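Local coordinates for GCN5-related N-acetyltransferase (Kribbella flavida, PDB 4MY0), which binds acetyl-CoA and probably transfers its acetyl group to an amine acceptor, possibly an aminoglycoside, as a member of the GCN5-related N-acetyltransferase family, at residues V21-A26 / G59-A64; F143-A148 / V253-S258. One frame throughout, in Å; residues are numbered along the deposited sequence.

Contact 1 of 2, residues V21-A26 / G59-A64; sequences VLRVRA and GDEVVA
Apolar packing comes from three valines. V62 turns its side chain toward helix 18-26 and meets two valines one helical turn apart. CG2 of V21 lies 4.1 Å from CG1 of V62, and the two side chains cross obliquely. CG2 of V24 is a looser neighbour, 4.4 Å from the same V62 CG1. In both helix valines CG1 is anti to the backbone N, which leaves CG2 anti to the carbonyl carbon, where it reaches V62. V24 also rests on carbonyl oxygens, with CG2 3.7 Å from V62 O and CG1 4.0 Å from V63 O.

The helix packs on the start of strand 61-75, their short axes 8.1 Å apart and 39° from parallel. This is the first GNAT domain, with V24 about 6 Å from R95, an acetyl-CoA-binding residue, side chain to side chain. V63 and A64 both face V56 of strand 53-58 in a classic beta bulge.

R23 carries the polar part. It leaves the helix with CG anti to the backbone N, then bends at chi2 and chi3. Its NH2 forms salt bridges to D20 OD1, the stronger partner, and to E61 OE2, a long one at 3.5 Å. The guanidinium and the E61 carboxylate stand 72° apart. NH1 has V62 O at its edge, in plane, 3.7 Å away. R162 of a second subunit packs against R23.

Contact 2 of 2, residues F143-A148 / V253-S258; sequences FSFQAA and VHAYLS
S144 and H254 have matching first torsions: OG (chi1 -53°) and CG (chi1 -55°) are each anti to their own carbonyl carbon. The residues are opposed across the strands, so their side chains share a face; the like torsions set OG and CG alike within it. The second torsion of H254 turns ND1 to the serine. S144 OG lies in the imidazole plane, at the ring edge, and hydrogen-bonds to ND1 at 2.6 Å. A leucine in place of H254 would take away ND1, and the S144 hydroxyl would probably lose the bond that fixes its direction.

The antiparallel backbones join strand 135-146 to strand 252-256 of the second GNAT domain. S144-H254 is a non-hydrogen-bonded pair, flanked by the hydrogen-bonded pairs F143-A255 and F145-V253. The bond from F145 N to V253 O is nearly straight, 178° at the hydrogen, but the donor sits above the carbonyl plane. A255 N reaches F143 O at 2.7 Å, nearly along the C=O axis.

On the other face, F145 CE2 lies 4.1 Å from A255 CB, at the ring edge. L257 CD1 meets the edge of the F143 ring, 3.6 Å from CD2. Q146 is the N-cap of helix 147-151, and A147 CB packs on V253 CG2 at 3.8 Å.

Strand 222-230 runs parallel to strand 252-256 on its other side. Helix 233-244 touches V253, A255 and L257, while helix 263-266 packs on F145 and L257.

Overall arrangement
The contacts follow one another along the chain: contact 1 closes before contact 2 opens. Their centres are 39 Å apart, and about 16 Å separates their nearest atoms. Contact 1 packs a helix on a strand within the first GNAT domain. Contact 2 brings together parts of the chain more than 100 residues apart, the later one in the second GNAT domain. Strand pairings connect the two regions: 61-75 with 78-90, then 118-121, 274-284 and 135-146. Each contact lies near a different coenzyme A molecule: the V24 side chain is about 7 Å from the free-thiol form, that of A147 about 8 Å from acetyl-CoA. The pairings probably hold the two GNAT regions together, each with a ligand close by.

Contact 1 of 2, residues V21-A26 / G59-A64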
loop_
_atom_site.group_PDB
_atom_site.type_symbol
_atom_site.label_atom_id
_atom_site.label_comp_id
_atom_site.label_asym_id
_atom_site.label_seq_id
_atom_site.Cartn_x
_atom_site.Cartn_y
_atom_site.Cartn_z
ATOM N N VAL C 21 22.051 -31.174 -4.436
ATOM C CA VAL C 21 22.175 -29.779 -4.862
ATOM C C VAL C 21 20.859 -29.048 -4.604
ATOM O O VAL C 21 20.859 -27.911 -4.136
ATOM C CB VAL C 21 22.568 -29.666 -6.341
ATOM C CG1 VAL C 21 22.495 -28.207 -6.799
ATOM C CG2 VAL C 21 23.978 -30.233 -6.556
ATOM N N LEU C 22 19.738 -29.717 -4.886
ATOM C CA LEU C 22 18.421 -29.138 -4.614
ATOM C C LEU C 22 18.200 -28.784 -3.140
ATOM O O LEU C 22 17.550 -27.775 -2.850
ATOM C CB LEU C 22 17.297 -30.052 -5.104
ATOM C CG LEU C 22 17.063 -29.995 -6.609
ATOM C CD1 LEU C 22 16.028 -31.023 -7.017
ATOM C CD2 LEU C 22 16.627 -28.601 -7.020
ATOM N N ARG C 23 18.722 -29.605 -2.221
ATOM C CA ARG C 23 18.654 -29.273 -0.794
ATOM C C ARG C 23 19.394 -27.977 -0.516
ATOM O O ARG C 23 18.877 -27.094 0.167
ATOM C CB ARG C 23 19.252 -30.378 0.085
ATOM C CG ARG C 23 19.073 -30.103 1.601
ATOM C CD ARG C 23 20.259 -30.568 2.459
ATOM N NE ARG C 23 20.613 -31.957 2.173
ATOM C CZ ARG C 23 21.738 -32.337 1.572
ATOM N NH1 ARG C 23 22.646 -31.438 1.217
ATOM N NH2 ARG C 23 21.965 -33.624 1.345
ATOM N N VAL C 24 20.612 -27.862 -1.038
ATOM C CA VAL C 24 21.400 -26.657 -0.816
ATOM C C VAL C 24 20.713 -25.445 -1.457
ATOM O O VAL C 24 20.710 -24.344 -0.904
ATOM C CB VAL C 24 22.830 -26.805 -1.368
ATOM C CG1 VAL C 24 23.653 -25.546 -1.065
ATOM C CG2 VAL C 24 23.495 -28.024 -0.776
ATOM N N ARG C 25 20.123 -25.652 -2.623
ATOM C CA ARG C 25 19.428 -24.572 -3.300
ATOM C C ARG C 25 18.211 -24.115 -2.492
ATOM O O ARG C 25 17.986 -22.919 -2.346
ATOM C CB ARG C 25 18.985 -24.999 -4.703
ATOM C CG ARG C 25 18.355 -23.866 -5.491
ATOM C CD ARG C 25 17.530 -24.354 -6.692
ATOM N NE ARG C 25 16.896 -23.210 -7.342
ATOM C CZ ARG C 25 15.821 -22.589 -6.857
ATOM N NH1 ARG C 25 15.323 -21.541 -7.498
ATOM N NH2 ARG C 25 15.252 -23.005 -5.726
ATOM N N ALA C 26 17.421 -25.063 -1.986
ATOM C CA ALA C 26 16.242 -24.709 -1.191
ATOM C C ALA C 26 16.617 -23.820 0.006
ATOM O O ALA C 26 15.885 -22.898 0.354
ATOM C CB ALA C 26 15.515 -25.957 -0.730
ATOM N N GLY C 59 33.479 -34.704 2.557
ATOM C CA GLY C 59 33.267 -36.139 2.566
ATOM C C GLY C 59 32.496 -36.465 1.302
ATOM O O GLY C 59 32.974 -36.178 0.200
ATOM N N ASP C 60 31.301 -37.037 1.451
ATOM C CA ASP C 60 30.412 -37.230 0.304
ATOM C C ASP C 60 29.109 -36.413 0.399
ATOM O O ASP C 60 28.128 -36.709 -0.282
ATOM C CB ASP C 60 30.125 -38.720 0.058
ATOM C CG ASP C 60 29.679 -39.445 1.310
ATOM O OD1 ASP C 60 28.494 -39.302 1.685
ATOM O OD2 ASP C 60 30.509 -40.167 1.911
ATOM N N GLU C 61 29.104 -35.379 1.233
ATOM C CA GLU C 61 27.961 -34.473 1.291
ATOM C C GLU C 61 28.196 -33.245 0.395
ATOM O O GLU C 61 29.240 -32.585 0.499
ATOM C CB GLU C 61 27.715 -34.021 2.730
ATOM C CG GLU C 61 26.251 -33.882 3.095
ATOM C CD GLU C 61 25.594 -35.226 3.385
ATOM O OE1 GLU C 61 26.083 -35.953 4.279
ATOM O OE2 GLU C 61 24.591 -35.555 2.716
ATOM N N VAL C 62 27.238 -32.940 -0.483
ATOM C CA VAL C 62 27.325 -31.743 -1.327
ATOM C C VAL C 62 27.095 -30.514 -0.455
ATOM O O VAL C 62 26.117 -30.426 0.265
ATOM C CB VAL C 62 26.317 -31.765 -2.496
ATOM C CG1 VAL C 62 26.286 -30.405 -3.198
ATOM C CG2 VAL C 62 26.660 -32.874 -3.498
ATOM N N VAL C 63 28.006 -29.560 -0.521
ATOM C CA VAL C 63 27.977 -28.415 0.388
ATOM C C VAL C 63 27.841 -27.093 -0.406
ATOM O O VAL C 63 27.453 -26.042 0.131
ATOM C CB VAL C 63 29.254 -28.513 1.267
ATOM C CG1 VAL C 63 29.850 -27.183 1.593
ATOM C CG2 VAL C 63 28.974 -29.367 2.513
ATOM N N ALA C 64 28.126 -27.159 -1.706
ATOM C CA ALA C 64 28.046 -25.973 -2.573
ATOM C C ALA C 64 27.946 -26.380 -4.042
ATOM O O ALA C 64 28.368 -27.481 -4.425
ATOM C CB ALA C 64 29.257 -25.054 -2.352
#

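Contact 2 of 2, residues F143-A148 / V253-S258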
loop_
_atom_site.group_PDB
_atom_site.type_symbol
_atom_site.label_atom_id
_atom_site.label_comp_id
_atom_site.label_asym_id
_atom_site.label_seq_id
_atom_site.Cartn_x
_atom_site.Cartn_y
_atom_site.Cartn_z
ATOM N N PHE C 143 10.988 -1.006 -18.819
ATOM C CA PHE C 143 10.166 0.200 -18.878
ATOM C C PHE C 143 8.691 -0.163 -18.991
ATOM O O PHE C 143 8.356 -1.267 -19.428
ATOM C CB PHE C 143 10.602 1.090 -20.051
ATOM C CG PHE C 143 11.986 1.668 -19.875
ATOM C CD1 PHE C 143 12.208 2.712 -18.984
ATOM C CD2 PHE C 143 13.064 1.152 -20.579
ATOM C CE1 PHE C 143 13.494 3.239 -18.803
ATOM C CE2 PHE C 143 14.351 1.679 -20.410
ATOM C CZ PHE C 143 14.560 2.718 -19.527
ATOM N N SER C 144 7.809 0.745 -18.578
ATOM C CA SER C 144 6.381 0.450 -18.621
ATOM C C SER C 144 5.638 1.479 -19.461
ATOM O O SER C 144 5.755 2.688 -19.228
ATOM C CB SER C 144 5.799 0.399 -17.200
ATOM O OG SER C 144 6.538 -0.497 -16.381
ATOM N N PHE C 145 4.867 0.992 -20.429
ATOM C CA PHE C 145 4.110 1.864 -21.318
ATOM C C PHE C 145 2.612 1.647 -21.151
ATOM O O PHE C 145 2.176 0.631 -20.584
ATOM C CB PHE C 145 4.509 1.583 -22.773
ATOM C CG PHE C 145 5.991 1.707 -23.023
ATOM C CD1 PHE C 145 6.541 2.918 -23.402
ATOM C CD2 PHE C 145 6.839 0.612 -22.856
ATOM C CE1 PHE C 145 7.915 3.047 -23.620
ATOM C CE2 PHE C 145 8.223 0.726 -23.078
ATOM C CZ PHE C 145 8.761 1.945 -23.453
ATOM N N GLN C 146 1.820 2.593 -21.645
ATOM C CA GLN C 146 0.368 2.412 -21.682
ATOM C C GLN C 146 0.027 1.569 -22.909
ATOM O O GLN C 146 0.436 1.895 -24.031
ATOM C CB GLN C 146 -0.352 3.762 -21.755
ATOM C CG GLN C 146 0.164 4.794 -20.758
ATOM C CD GLN C 146 -0.607 6.119 -20.823
ATOM O OE1 GLN C 146 -1.741 6.176 -21.313
ATOM N NE2 GLN C 146 0.013 7.186 -20.328
ATOM N N ALA C 147 -0.710 0.480 -22.709
ATOM C CA ALA C 147 -1.069 -0.387 -23.834
ATOM C C ALA C 147 -1.865 0.337 -24.929
ATOM O O ALA C 147 -1.673 0.080 -26.119
ATOM C CB ALA C 147 -1.821 -1.619 -23.330
ATOM N N ALA C 148 -2.769 1.235 -24.536
ATOM C CA ALA C 148 -3.628 1.904 -25.529
ATOM C C ALA C 148 -2.790 2.761 -26.476
ATOM O O ALA C 148 -3.171 3.012 -27.619
ATOM C CB ALA C 148 -4.692 2.769 -24.835
ATOM N N VAL C 253 1.867 -2.232 -20.495
ATOM C CA VAL C 253 2.831 -3.142 -21.095
ATOM C C VAL C 253 4.226 -2.872 -20.551
ATOM O O VAL C 253 4.763 -1.784 -20.750
ATOM C CB VAL C 253 2.903 -2.967 -22.616
ATOM C CG1 VAL C 253 4.006 -3.874 -23.184
ATOM C CG2 VAL C 253 1.556 -3.292 -23.261
ATOM N N HIS C 254 4.821 -3.850 -19.870
ATOM C CA HIS C 254 6.198 -3.699 -19.429
ATOM C C HIS C 254 7.101 -4.227 -20.551
ATOM O O HIS C 254 6.741 -5.188 -21.245
ATOM C CB HIS C 254 6.443 -4.490 -18.139
ATOM C CG HIS C 254 5.497 -4.154 -17.023
ATOM N ND1 HIS C 254 5.447 -2.907 -16.435
ATOM C CD2 HIS C 254 4.583 -4.915 -16.371
ATOM C CE1 HIS C 254 4.535 -2.911 -15.475
ATOM N NE2 HIS C 254 3.993 -4.116 -15.419
ATOM N N ALA C 255 8.258 -3.606 -20.758
ATOM C CA ALA C 255 9.160 -4.105 -21.794
ATOM C C ALA C 255 10.610 -4.098 -21.358
ATOM O O ALA C 255 11.104 -3.130 -20.754
ATOM C CB ALA C 255 8.993 -3.324 -23.082
ATOM N N TYR C 256 11.288 -5.192 -21.669
ATOM C CA TYR C 256 12.731 -5.244 -21.534
ATOM C C TYR C 256 13.346 -4.770 -22.836
ATOM O O TYR C 256 13.105 -5.350 -23.906
ATOM C CB TYR C 256 13.186 -6.659 -21.184
ATOM C CG TYR C 256 12.817 -7.018 -19.776
ATOM C CD1 TYR C 256 13.591 -6.571 -18.709
ATOM C CD2 TYR C 256 11.675 -7.772 -19.496
ATOM C CE1 TYR C 256 13.253 -6.869 -17.406
ATOM C CE2 TYR C 256 11.335 -8.086 -18.186
ATOM C CZ TYR C 256 12.133 -7.627 -17.151
ATOM O OH TYR C 256 11.819 -7.917 -15.843
ATOM N N LEU C 257 14.117 -3.690 -22.737
ATOM C CA LEU C 257 14.785 -3.091 -23.889
ATOM C C LEU C 257 15.787 -2.022 -23.456
ATOM O O LEU C 257 15.775 -1.575 -22.308
ATOM C CB LEU C 257 13.763 -2.488 -24.855
ATOM C CG LEU C 257 12.433 -1.938 -24.359
ATOM C CD1 LEU C 257 12.590 -0.563 -23.765
ATOM C CD2 LEU C 257 11.493 -1.903 -25.540
ATOM N N SER C 258 16.647 -1.608 -24.378
ATOM C CA SER C 258 17.588 -0.524 -24.100
ATOM C C SER C 258 16.871 0.818 -23.928
ATOM O O SER C 258 15.791 1.020 -24.488
ATOM C CB SER C 258 18.605 -0.433 -25.234
ATOM O OG SER C 258 19.130 0.878 -25.338
#